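Local coordinates for protein halogenase (Chondromyces crocatus, PDB 3E1T) that binds flavin-adenine dinucleotide and, as a flavin-dependent halogenase, probably chlorinates a precursor of the myxobacterial natural product chondrochloren, at residues Phe81-Lys85 with Phe365-Gln370; Gln188-Tyr193 with Gly233-Glu239; Val308-Phe312 with Phe361-Tyr366. All coordinates share one frame; numbering follows the deposited sequence.

Interaction 1: residues Phe81-Lys85 with Phe365-Gln370; sequences FRWGK and FYDMNQ
Trp83 meets the end of helix 340-368 with nearly every part of its indole, a worked example of one side chain joining the loop just after a strand to a helix. CG lies anti to the backbone N (chi1 -160°), which brings the indole across to the helix. CG and CD1 lie over the rim atoms CZ and CE2 of Phe365, while Trp83 CD1 also reaches Met368 CG, 4.0 Å away. Trp83 NE1 donates to Phe365 O at 2.9 Å, with NE1 above the carbonyl plane rather than on a lone pair. Trp83 CE2 packs 3.3 Å from Phe365 CE2 in a face-to-face stack with planes 24° apart, and the six-membered ring turns its edge to the face of Tyr366. Over the opposite indole face sits Asn369 OD1, which accepts the nearly straight bond from Gly84 N (2.8 Å) on a lone pair. With the indole cut back to an alanine, Phe365 O is likely to lose its donor and the Phe365 ring its stacking partner. The edge of Phe365 in turn meets the face of Phe81. This aromatic cluster ties the end of strand 75-82 to helix 340-368, with Trp219 of strand 218-224 and Trp377 of helix 375-378 packing edge-to-face with Trp83.

Interaction 2: residues Gln188-Tyr193 with Gly233-Glu239; sequences QNVALY and GAVVSRE
Residues 189-193 and 233-237 run antiparallel, their axes 4.4 Å apart at closest approach, with Val190-Val236 and Leu192-Ala234 as hydrogen-bonded pairs, each closed by two N-H...O bonds such as that from Leu192 N to Ala234 O (2.8 Å). Ala191-Val235 between them and Tyr193-Gly233 and Asn189-Ser237 beyond them are non-hydrogen-bonded. At Gly233 the two strands come close, and Tyr193 CB rests on Gly233 CA at 3.6 Å.

Val190 shares the other face with Val236. Val190 CG2 takes the place between the backbone N and carbonyl carbon and meets Val236 CG2 at 3.6 Å, while CG1 lies against Arg238 CA. On the face of Ala191, the methyl group touches Val235 CG2, and Val235 CG1 reaches Asn189 CB at 3.8 Å.

Past the strand the pairing continues in a different form: Arg238 N donates to Gln188 O at 3.1 Å as the chain turns into helix 238-241, where Ser237 OG caps Ala240 N. The extended Gln188 side chain then presents NE2 to the syn side of Glu239 OE2, 3.3 Å away, while Arg238 NE forms a salt bridge with Asp285. The chemistry therefore changes along the contact, from apolar pairs, of which Ala191 touches the flavin, to polar and charged groups. Buried backbone bonds and apolar contacts hold the strand pairing, whereas the salt bridge and the amide-carboxylate bond hold the partly exposed end.

Interaction 3: residues Val308-Phe312 with Phe361-Tyr366; sequences VDPVF and FLVAFY. With FAD (flavin-adenine dinucleotide), chain C.
Leu362 of helix 340-368 fits its branched end into the loop that follows strand 306-307, a helix-on-loop contact in the flavin-binding fold of this halogenase, with an aromatic cluster of Phe312, Phe361 and Phe365 beside it. The tight part is buried. Leu362 CD1 meets Val308 CG1 at 3.7 Å, Val311 CG1 at 3.8 Å and the backbone Val311 O, whereas CD2 lies at the edge of the Phe312 ring. Val311 divides its two methyls between neighbours: CG1 slides past Leu362 to touch Tyr366 CE1, and CG2 reaches Phe365 CE2.

Phe312 sends the CE1 corner of its ring over the centre of Phe365 in an edge-to-face pair with planes at 69°; Phe312 CE1 lies 3.6 Å from Phe365 CZ. Beyond this the contact opens toward solvent, since Phe361 is exposed and Phe312 only partly buried. There the Phe312 and Phe361 rings meet obliquely, Phe361 CE2 lying 3.5 Å from Phe312 CE1.

The loop's other side belongs to the cofactor, with Pro310 CB 3.6 Å from FAD C6 on the benzenoid part of the isoalloxazine. The preceding Asp309 turns toward the helix, its CG anti to the backbone N (chi1 -172°). One carboxylate oxygen, OD1, is hydrogen-bonded to Tyr286 OH; the other, Asp309 OD2, is met from above the carboxylate plane by Tyr366 OH, which donates to it at 2.6 Å.

Overall arrangement
The three contacts form a chain of packing that leads from the flavin to the end of strand 75-82. Interactions 1 and 3 use helix 340-368, share Phe365 and Tyr366, and have centres about 10 Å apart; Phe81 CE1 touches Phe312 CE2 at 3.6 Å, merging their aromatic groups. Interaction 2, centred about 14 Å from interaction 3 and 17 Å from interaction 1, belongs to the same sheet as strand 75-82 and joins the others where Asn189 and Val235 pack near Tyr366 OH. Interactions 2 and 3 both reach the FAD pocket, through Ala191 and Pro310; the shared Tyr366 side chain stands about 9 Å from the cofactor, so interaction 1 lies farther off.

Interaction 1: residues Phe81-Lys85 with Phe365-Gln370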
loop_
_atom_site.group_PDB
_atom_site.type_symbol
_atom_site.label_atom_id
_atom_site.label_comp_id
_atom_site.label_asym_id
_atom_site.label_seq_id
_atom_site.Cartn_x
_atom_site.Cartn_y
_atom_site.Cartn_z
ATOM N N PHE A 81 18.706 -1.031 -4.622
ATOM C CA PHE A 81 18.093 -1.090 -5.944
ATOM C C PHE A 81 19.097 -1.415 -7.025
ATOM O O PHE A 81 20.174 -0.817 -7.083
ATOM C CB PHE A 81 17.440 0.243 -6.298
ATOM C CG PHE A 81 16.101 0.451 -5.665
ATOM C CD1 PHE A 81 15.989 1.132 -4.465
ATOM C CD2 PHE A 81 14.948 -0.020 -6.280
ATOM C CE1 PHE A 81 14.733 1.331 -3.875
ATOM C CE2 PHE A 81 13.691 0.170 -5.699
ATOM C CZ PHE A 81 13.587 0.842 -4.499
ATOM N N ARG A 82 18.736 -2.377 -7.868
ATOM C CA ARG A 82 19.345 -2.514 -9.181
ATOM C C ARG A 82 18.333 -1.959 -10.192
ATOM O O ARG A 82 17.376 -2.634 -10.596
ATOM C CB ARG A 82 19.773 -3.969 -9.438
ATOM C CG ARG A 82 19.617 -4.485 -10.851
ATOM C CD ARG A 82 20.705 -4.045 -11.792
ATOM N NE ARG A 82 20.543 -2.676 -12.276
ATOM C CZ ARG A 82 19.765 -2.303 -13.289
ATOM N NH1 ARG A 82 19.011 -3.187 -13.929
ATOM N NH2 ARG A 82 19.727 -1.028 -13.646
ATOM N N TRP A 83 18.554 -0.704 -10.578
ATOM C CA TRP A 83 17.522 0.105 -11.199
ATOM C C TRP A 83 18.141 1.382 -11.733
ATOM O O TRP A 83 18.921 2.032 -11.042
ATOM C CB TRP A 83 16.493 0.483 -10.131
ATOM C CG TRP A 83 15.122 0.902 -10.612
ATOM C CD1 TRP A 83 14.789 2.042 -11.279
ATOM C CD2 TRP A 83 13.898 0.193 -10.391
ATOM N NE1 TRP A 83 13.429 2.074 -11.520
ATOM C CE2 TRP A 83 12.861 0.952 -10.980
ATOM C CE3 TRP A 83 13.579 -1.016 -9.759
ATOM C CZ2 TRP A 83 11.524 0.542 -10.949
ATOM C CZ3 TRP A 83 12.248 -1.425 -9.737
ATOM C CH2 TRP A 83 11.240 -0.646 -10.325
ATOM N N GLY A 84 17.769 1.742 -12.956
ATOM C CA GLY A 84 18.237 2.972 -13.580
ATOM C C GLY A 84 19.252 2.726 -14.680
ATOM O O GLY A 84 19.201 1.708 -15.383
ATOM N N LYS A 85 20.182 3.671 -14.801
ATOM C CA LYS A 85 21.216 3.666 -15.833
ATOM C C LYS A 85 22.321 2.637 -15.566
ATOM O O LYS A 85 22.652 1.840 -16.445
ATOM C CB LYS A 85 21.818 5.071 -15.950
ATOM C CG LYS A 85 22.159 5.492 -17.365
ATOM C CD LYS A 85 22.818 6.867 -17.402
ATOM C CE LYS A 85 24.111 6.914 -16.572
ATOM N NZ LYS A 85 25.114 5.865 -16.950
ATOM N N PHE A 365 9.932 7.220 -11.137
ATOM C CA PHE A 365 10.876 6.160 -10.776
ATOM C C PHE A 365 10.893 5.012 -11.788
ATOM O O PHE A 365 11.970 4.521 -12.153
ATOM C CB PHE A 365 10.614 5.620 -9.363
ATOM C CG PHE A 365 11.739 4.788 -8.820
ATOM C CD1 PHE A 365 12.949 5.380 -8.451
ATOM C CD2 PHE A 365 11.608 3.417 -8.688
ATOM C CE1 PHE A 365 13.995 4.611 -7.953
ATOM C CE2 PHE A 365 12.654 2.653 -8.182
ATOM C CZ PHE A 365 13.847 3.256 -7.821
ATOM N N TYR A 366 9.710 4.570 -12.218
ATOM C CA TYR A 366 9.606 3.618 -13.325
ATOM C C TYR A 366 10.268 4.160 -14.612
ATOM O O TYR A 366 10.975 3.430 -15.302
ATOM C CB TYR A 366 8.143 3.285 -13.604
ATOM C CG TYR A 366 7.619 2.067 -12.873
ATOM C CD1 TYR A 366 7.272 2.129 -11.531
ATOM C CD2 TYR A 366 7.473 0.846 -13.535
ATOM C CE1 TYR A 366 6.773 0.984 -10.854
ATOM C CE2 TYR A 366 6.976 -0.273 -12.885
ATOM C CZ TYR A 366 6.621 -0.190 -11.539
ATOM O OH TYR A 366 6.151 -1.313 -10.895
ATOM N N ASP A 367 10.016 5.436 -14.909
ATOM C CA ASP A 367 10.600 6.144 -16.062
ATOM C C ASP A 367 12.132 6.168 -16.048
ATOM O O ASP A 367 12.745 6.142 -17.100
ATOM C CB ASP A 367 10.050 7.577 -16.156
ATOM C CG ASP A 367 10.640 8.377 -17.341
ATOM O OD1 ASP A 367 10.023 8.414 -18.431
ATOM O OD2 ASP A 367 11.726 8.974 -17.173
ATOM N N MET A 368 12.744 6.199 -14.872
ATOM C CA MET A 368 14.197 6.332 -14.788
ATOM C C MET A 368 14.973 5.053 -15.109
ATOM O O MET A 368 16.163 5.124 -15.416
ATOM C CB MET A 368 14.636 6.907 -13.436
ATOM C CG MET A 368 14.693 5.895 -12.316
ATOM S SD MET A 368 16.294 5.862 -11.479
ATOM C CE MET A 368 16.202 7.406 -10.555
ATOM N N ASN A 369 14.326 3.887 -15.043
ATOM C CA ASN A 369 15.017 2.668 -15.458
ATOM C C ASN A 369 15.313 2.659 -16.965
ATOM O O ASN A 369 14.413 2.796 -17.794
ATOM C CB ASN A 369 14.262 1.406 -15.050
ATOM C CG ASN A 369 15.115 0.163 -15.168
ATOM O OD1 ASN A 369 16.132 0.035 -14.501
ATOM N ND2 ASN A 369 14.701 -0.762 -16.019
ATOM N N GLN A 370 16.593 2.503 -17.296
ATOM C CA GLN A 370 17.062 2.381 -18.680
ATOM C C GLN A 370 17.140 0.911 -19.068
ATOM O O GLN A 370 17.921 0.147 -18.485
ATOM C CB GLN A 370 18.455 3.008 -18.810
ATOM C CG GLN A 370 19.063 2.944 -20.214
ATOM C CD GLN A 370 20.577 3.029 -20.197
ATOM O OE1 GLN A 370 21.266 2.038 -19.928
ATOM N NE2 GLN A 370 21.105 4.210 -20.495
#

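Interaction 2: residues Gln188-Tyr193 with Gly233-Glu239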
loop_
_atom_site.group_PDB
_atom_site.type_symbol
_atom_site.label_atom_id
_atom_site.label_comp_id
_atom_site.label_asym_id
_atom_site.label_seq_id
_atom_site.Cartn_x
_atom_site.Cartn_y
_atom_site.Cartn_z
ATOM N N GLN A 188 -0.116 -1.175 -14.952
ATOM C CA GLN A 188 -0.865 -2.318 -15.460
ATOM C C GLN A 188 0.023 -3.553 -15.366
ATOM O O GLN A 188 0.483 -4.098 -16.380
ATOM C CB GLN A 188 -1.283 -2.045 -16.904
ATOM C CG GLN A 188 -2.483 -2.837 -17.389
ATOM C CD GLN A 188 -3.056 -2.260 -18.677
ATOM O OE1 GLN A 188 -3.518 -1.114 -18.705
ATOM N NE2 GLN A 188 -3.001 -3.040 -19.755
ATOM N N ASN A 189 0.266 -3.971 -14.125
ATOM C CA ASN A 189 1.245 -4.994 -13.813
ATOM C C ASN A 189 0.582 -6.138 -13.059
ATOM O O ASN A 189 -0.498 -5.965 -12.480
ATOM C CB ASN A 189 2.366 -4.423 -12.932
ATOM C CG ASN A 189 2.930 -3.101 -13.439
ATOM O OD1 ASN A 189 3.394 -2.272 -12.642
ATOM N ND2 ASN A 189 2.924 -2.905 -14.754
ATOM N N VAL A 190 1.228 -7.302 -13.084
ATOM C CA VAL A 190 0.838 -8.432 -12.267
ATOM C C VAL A 190 2.042 -8.867 -11.432
ATOM O O VAL A 190 3.171 -8.902 -11.931
ATOM C CB VAL A 190 0.314 -9.613 -13.117
ATOM C CG1 VAL A 190 -0.904 -9.185 -13.916
ATOM C CG2 VAL A 190 1.394 -10.111 -14.053
ATOM N N ALA A 191 1.810 -9.146 -10.155
ATOM C CA ALA A 191 2.869 -9.684 -9.295
ATOM C C ALA A 191 2.692 -11.192 -9.133
ATOM O O ALA A 191 1.574 -11.686 -8.976
ATOM C CB ALA A 191 2.873 -9.007 -7.956
ATOM N N LEU A 192 3.804 -11.911 -9.189
ATOM C CA LEU A 192 3.825 -13.362 -9.035
ATOM C C LEU A 192 4.848 -13.644 -7.955
ATOM O O LEU A 192 6.014 -13.303 -8.127
ATOM C CB LEU A 192 4.255 -14.011 -10.349
ATOM C CG LEU A 192 4.309 -15.539 -10.416
ATOM C CD1 LEU A 192 2.913 -16.148 -10.244
ATOM C CD2 LEU A 192 4.894 -15.954 -11.745
ATOM N N TYR A 193 4.423 -14.226 -6.837
ATOM C CA TYR A 193 5.313 -14.307 -5.685
ATOM C C TYR A 193 5.248 -15.608 -4.877
ATOM O O TYR A 193 4.191 -16.226 -4.760
ATOM C CB TYR A 193 5.123 -13.094 -4.765
ATOM C CG TYR A 193 3.822 -13.077 -4.005
ATOM C CD1 TYR A 193 3.744 -13.640 -2.730
ATOM C CD2 TYR A 193 2.669 -12.486 -4.546
ATOM C CE1 TYR A 193 2.563 -13.630 -2.015
ATOM C CE2 TYR A 193 1.466 -12.473 -3.836
ATOM C CZ TYR A 193 1.430 -13.049 -2.561
ATOM O OH TYR A 193 0.276 -13.073 -1.809
ATOM N N GLY A 233 9.134 -11.840 -5.198
ATOM C CA GLY A 233 8.072 -11.598 -6.161
ATOM C C GLY A 233 8.555 -10.925 -7.416
ATOM O O GLY A 233 9.408 -10.032 -7.354
ATOM N N ALA A 234 8.021 -11.376 -8.548
ATOM C CA ALA A 234 8.260 -10.750 -9.846
ATOM C C ALA A 234 7.039 -9.907 -10.213
ATOM O O ALA A 234 5.893 -10.385 -10.142
ATOM C CB ALA A 234 8.513 -11.801 -10.896
ATOM N N VAL A 235 7.294 -8.641 -10.535
ATOM C CA VAL A 235 6.261 -7.712 -10.980
ATOM C C VAL A 235 6.502 -7.555 -12.490
ATOM O O VAL A 235 7.519 -6.988 -12.907
ATOM C CB VAL A 235 6.353 -6.347 -10.250
ATOM C CG1 VAL A 235 5.343 -5.355 -10.804
ATOM C CG2 VAL A 235 6.170 -6.520 -8.711
ATOM N N VAL A 236 5.583 -8.099 -13.289
ATOM C CA VAL A 236 5.710 -8.130 -14.749
ATOM C C VAL A 236 4.456 -7.511 -15.410
ATOM O O VAL A 236 3.565 -7.034 -14.711
ATOM C CB VAL A 236 6.012 -9.584 -15.250
ATOM C CG1 VAL A 236 7.347 -10.106 -14.659
ATOM C CG2 VAL A 236 4.889 -10.551 -14.892
ATOM N N SER A 237 4.402 -7.488 -16.742
ATOM C CA SER A 237 3.259 -6.928 -17.454
ATOM C C SER A 237 2.009 -7.787 -17.289
ATOM O O SER A 237 2.082 -9.017 -17.270
ATOM C CB SER A 237 3.569 -6.753 -18.945
ATOM O OG SER A 237 3.325 -7.969 -19.646
ATOM N N ARG A 238 0.861 -7.118 -17.191
ATOM C CA ARG A 238 -0.443 -7.776 -17.211
ATOM C C ARG A 238 -0.581 -8.735 -18.399
ATOM O O ARG A 238 -1.193 -9.793 -18.280
ATOM C CB ARG A 238 -1.569 -6.732 -17.241
ATOM C CG ARG A 238 -2.940 -7.310 -16.902
ATOM C CD ARG A 238 -4.094 -6.311 -17.091
ATOM N NE ARG A 238 -5.305 -6.814 -16.438
ATOM C CZ ARG A 238 -6.164 -7.667 -16.993
ATOM N NH1 ARG A 238 -5.970 -8.109 -18.230
ATOM N NH2 ARG A 238 -7.224 -8.080 -16.313
ATOM N N GLU A 239 -0.005 -8.355 -19.538
ATOM C CA GLU A 239 -0.053 -9.172 -20.765
ATOM C C GLU A 239 0.699 -10.497 -20.619
ATOM O O GLU A 239 0.268 -11.526 -21.144
ATOM C CB GLU A 239 0.496 -8.387 -21.959
ATOM C CG GLU A 239 -0.366 -7.202 -22.380
ATOM C CD GLU A 239 -0.434 -6.117 -21.317
ATOM O OE1 GLU A 239 0.638 -5.598 -20.924
ATOM O OE2 GLU A 239 -1.563 -5.788 -20.872
#

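Interaction 3: residues Val308-Phe312 with Phe361-Tyr366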
loop_
_atom_site.group_PDB
_atom_site.type_symbol
_atom_site.label_atom_id
_atom_site.label_comp_id
_atom_site.label_asym_id
_atom_site.label_seq_id
_atom_site.Cartn_x
_atom_site.Cartn_y
_atom_site.Cartn_z
ATOM N N VAL A 308 -1.285 2.223 -5.192
ATOM C CA VAL A 308 -0.375 2.557 -6.309
ATOM C C VAL A 308 0.329 1.325 -6.917
ATOM O O VAL A 308 -0.089 0.835 -7.959
ATOM C CB VAL A 308 0.665 3.646 -5.937
ATOM C CG1 VAL A 308 1.396 4.121 -7.214
ATOM C CG2 VAL A 308 -0.018 4.842 -5.258
ATOM N N ASP A 309 1.393 0.841 -6.271
ATOM C CA ASP A 309 2.270 -0.198 -6.826
ATOM C C ASP A 309 3.262 -0.563 -5.723
ATOM O O ASP A 309 3.557 0.271 -4.882
ATOM C CB ASP A 309 2.999 0.334 -8.091
ATOM C CG ASP A 309 3.782 -0.736 -8.831
ATOM O OD1 ASP A 309 3.182 -1.512 -9.610
ATOM O OD2 ASP A 309 5.021 -0.801 -8.643
ATOM N N PRO A 310 3.756 -1.810 -5.699
ATOM C CA PRO A 310 4.621 -2.246 -4.594
ATOM C C PRO A 310 6.017 -1.616 -4.469
ATOM O O PRO A 310 6.656 -1.817 -3.433
ATOM C CB PRO A 310 4.784 -3.758 -4.840
ATOM C CG PRO A 310 3.734 -4.124 -5.819
ATOM C CD PRO A 310 3.494 -2.912 -6.637
ATOM N N VAL A 311 6.513 -0.894 -5.476
ATOM C CA VAL A 311 7.869 -0.356 -5.339
ATOM C C VAL A 311 7.843 0.809 -4.357
ATOM O O VAL A 311 6.922 1.630 -4.393
ATOM C CB VAL A 311 8.550 -0.002 -6.692
ATOM C CG1 VAL A 311 7.801 1.050 -7.446
ATOM C CG2 VAL A 311 10.007 0.431 -6.458
ATOM N N PHE A 312 8.851 0.849 -3.483
ATOM C CA PHE A 312 8.915 1.749 -2.325
ATOM C C PHE A 312 7.904 1.491 -1.186
ATOM O O PHE A 312 7.825 2.266 -0.238
ATOM C CB PHE A 312 8.980 3.230 -2.740
ATOM C CG PHE A 312 10.325 3.642 -3.272
ATOM C CD1 PHE A 312 10.504 3.906 -4.623
ATOM C CD2 PHE A 312 11.424 3.729 -2.419
ATOM C CE1 PHE A 312 11.758 4.274 -5.118
ATOM C CE2 PHE A 312 12.672 4.104 -2.898
ATOM C CZ PHE A 312 12.843 4.373 -4.258
ATOM N N PHE A 361 5.697 10.144 -7.842
ATOM C CA PHE A 361 7.083 9.745 -7.714
ATOM C C PHE A 361 7.357 8.388 -8.352
ATOM O O PHE A 361 8.440 8.179 -8.916
ATOM C CB PHE A 361 7.510 9.738 -6.255
ATOM C CG PHE A 361 8.910 9.242 -6.045
ATOM C CD1 PHE A 361 10.002 10.005 -6.465
ATOM C CD2 PHE A 361 9.139 8.015 -5.458
ATOM C CE1 PHE A 361 11.300 9.540 -6.291
ATOM C CE2 PHE A 361 10.431 7.544 -5.279
ATOM C CZ PHE A 361 11.514 8.312 -5.691
ATOM N N LEU A 362 6.400 7.459 -8.249
ATOM C CA LEU A 362 6.600 6.118 -8.799
ATOM C C LEU A 362 6.576 6.096 -10.324
ATOM O O LEU A 362 7.280 5.286 -10.916
ATOM C CB LEU A 362 5.609 5.100 -8.235
ATOM C CG LEU A 362 5.665 4.721 -6.739
ATOM C CD1 LEU A 362 4.937 3.396 -6.550
ATOM C CD2 LEU A 362 7.052 4.627 -6.155
ATOM N N VAL A 363 5.737 6.934 -10.946
ATOM C CA VAL A 363 5.734 7.111 -12.410
ATOM C C VAL A 363 7.150 7.555 -12.828
ATOM O O VAL A 363 7.766 6.927 -13.691
ATOM C CB VAL A 363 4.641 8.130 -12.921
ATOM C CG1 VAL A 363 4.819 8.451 -14.444
ATOM C CG2 VAL A 363 3.216 7.612 -12.683
ATOM N N ALA A 364 7.679 8.605 -12.193
ATOM C CA ALA A 364 9.044 9.067 -12.504
ATOM C C ALA A 364 10.122 8.006 -12.205
ATOM O O ALA A 364 11.097 7.889 -12.955
ATOM C CB ALA A 364 9.361 10.407 -11.799
ATOM N N PHE A 365 9.932 7.220 -11.137
ATOM C CA PHE A 365 10.876 6.160 -10.776
ATOM C C PHE A 365 10.893 5.012 -11.788
ATOM O O PHE A 365 11.970 4.521 -12.153
ATOM C CB PHE A 365 10.614 5.620 -9.363
ATOM C CG PHE A 365 11.739 4.788 -8.820
ATOM C CD1 PHE A 365 12.949 5.380 -8.451
ATOM C CD2 PHE A 365 11.608 3.417 -8.688
ATOM C CE1 PHE A 365 13.995 4.611 -7.953
ATOM C CE2 PHE A 365 12.654 2.653 -8.182
ATOM C CZ PHE A 365 13.847 3.256 -7.821
ATOM N N TYR A 366 9.710 4.570 -12.218
ATOM C CA TYR A 366 9.606 3.618 -13.325
ATOM C C TYR A 366 10.268 4.160 -14.612
ATOM O O TYR A 366 10.975 3.430 -15.302
ATOM C CB TYR A 366 8.143 3.285 -13.604
ATOM C CG TYR A 366 7.619 2.067 -12.873
ATOM C CD1 TYR A 366 7.272 2.129 -11.531
ATOM C CD2 TYR A 366 7.473 0.846 -13.535
ATOM C CE1 TYR A 366 6.773 0.984 -10.854
ATOM C CE2 TYR A 366 6.976 -0.273 -12.885
ATOM C CZ TYR A 366 6.621 -0.190 -11.539
ATOM O OH TYR A 366 6.151 -1.313 -10.895
HETATM P PA FAD C . -5.970 -5.835 3.875
HETATM O O1A FAD C . -4.595 -6.031 4.456
HETATM O O2A FAD C . -6.207 -6.510 2.569
HETATM O O5B FAD C . -7.028 -6.412 4.951
HETATM C C5B FAD C . -8.428 -6.325 4.733
HETATM C C4B FAD C . -9.145 -7.342 5.626
HETATM O O4B FAD C . -10.532 -7.365 5.352
HETATM C C3B FAD C . -8.631 -8.755 5.373
HETATM O O3B FAD C . -8.210 -9.289 6.609
HETATM C C2B FAD C . -9.824 -9.526 4.848
HETATM O O2B FAD C . -9.855 -10.810 5.405
HETATM C C1B FAD C . -10.996 -8.692 5.333
HETATM N N9A FAD C . -12.208 -8.751 4.496
HETATM C C8A FAD C . -12.316 -8.813 3.129
HETATM N N7A FAD C . -13.633 -8.823 2.816
HETATM C C5A FAD C . -14.363 -8.754 3.956
HETATM C C6A FAD C . -15.741 -8.742 4.225
HETATM N N6A FAD C . -16.645 -8.935 3.256
HETATM N N1A FAD C . -16.162 -8.662 5.531
HETATM C C2A FAD C . -15.265 -8.628 6.567
HETATM N N3A FAD C . -13.915 -8.654 6.290
HETATM C C4A FAD C . -13.473 -8.708 5.013
HETATM N N1 FAD C . 2.513 -2.842 1.242
HETATM C C2 FAD C . 3.562 -2.538 2.066
HETATM O O2 FAD C . 3.370 -1.733 2.974
HETATM N N3 FAD C . 4.795 -3.125 1.844
HETATM C C4 FAD C . 4.977 -4.031 0.804
HETATM O O4 FAD C . 6.068 -4.572 0.617
HETATM C C4X FAD C . 3.913 -4.326 -0.039
HETATM N N5 FAD C . 4.053 -5.221 -1.083
HETATM C C5X FAD C . 2.974 -5.504 -1.899
HETATM C C6 FAD C . 3.106 -6.400 -2.965
HETATM C C7 FAD C . 2.004 -6.678 -3.789
HETATM C C7M FAD C . 2.219 -7.463 -5.052
HETATM C C8 FAD C . 0.771 -6.058 -3.553
HETATM C C8M FAD C . -0.377 -6.170 -4.530
HETATM C C9 FAD C . 0.646 -5.178 -2.484
HETATM C C9A FAD C . 1.738 -4.892 -1.657
HETATM N N10 FAD C . 1.582 -4.017 -0.599
HETATM C C10 FAD C . 2.666 -3.725 0.203
HETATM C "C1'" FAD C . 0.218 -3.439 -0.262
HETATM C "C2'" FAD C . -0.461 -4.091 0.948
HETATM O "O2'" FAD C . -0.740 -5.436 0.616
HETATM C "C3'" FAD C . -1.778 -3.377 1.292
HETATM O "O3'" FAD C . -1.678 -1.992 1.045
HETATM C "C4'" FAD C . -2.221 -3.507 2.749
HETATM O "O4'" FAD C . -2.431 -4.867 3.057
HETATM C "C5'" FAD C . -3.524 -2.734 2.951
HETATM O "O5'" FAD C . -4.107 -3.103 4.170
HETATM P P FAD C . -5.696 -3.026 4.393
HETATM O O1P FAD C . -5.975 -2.968 5.880
HETATM O O2P FAD C . -6.265 -1.818 3.716
HETATM O O3P FAD C . -6.291 -4.294 3.647
#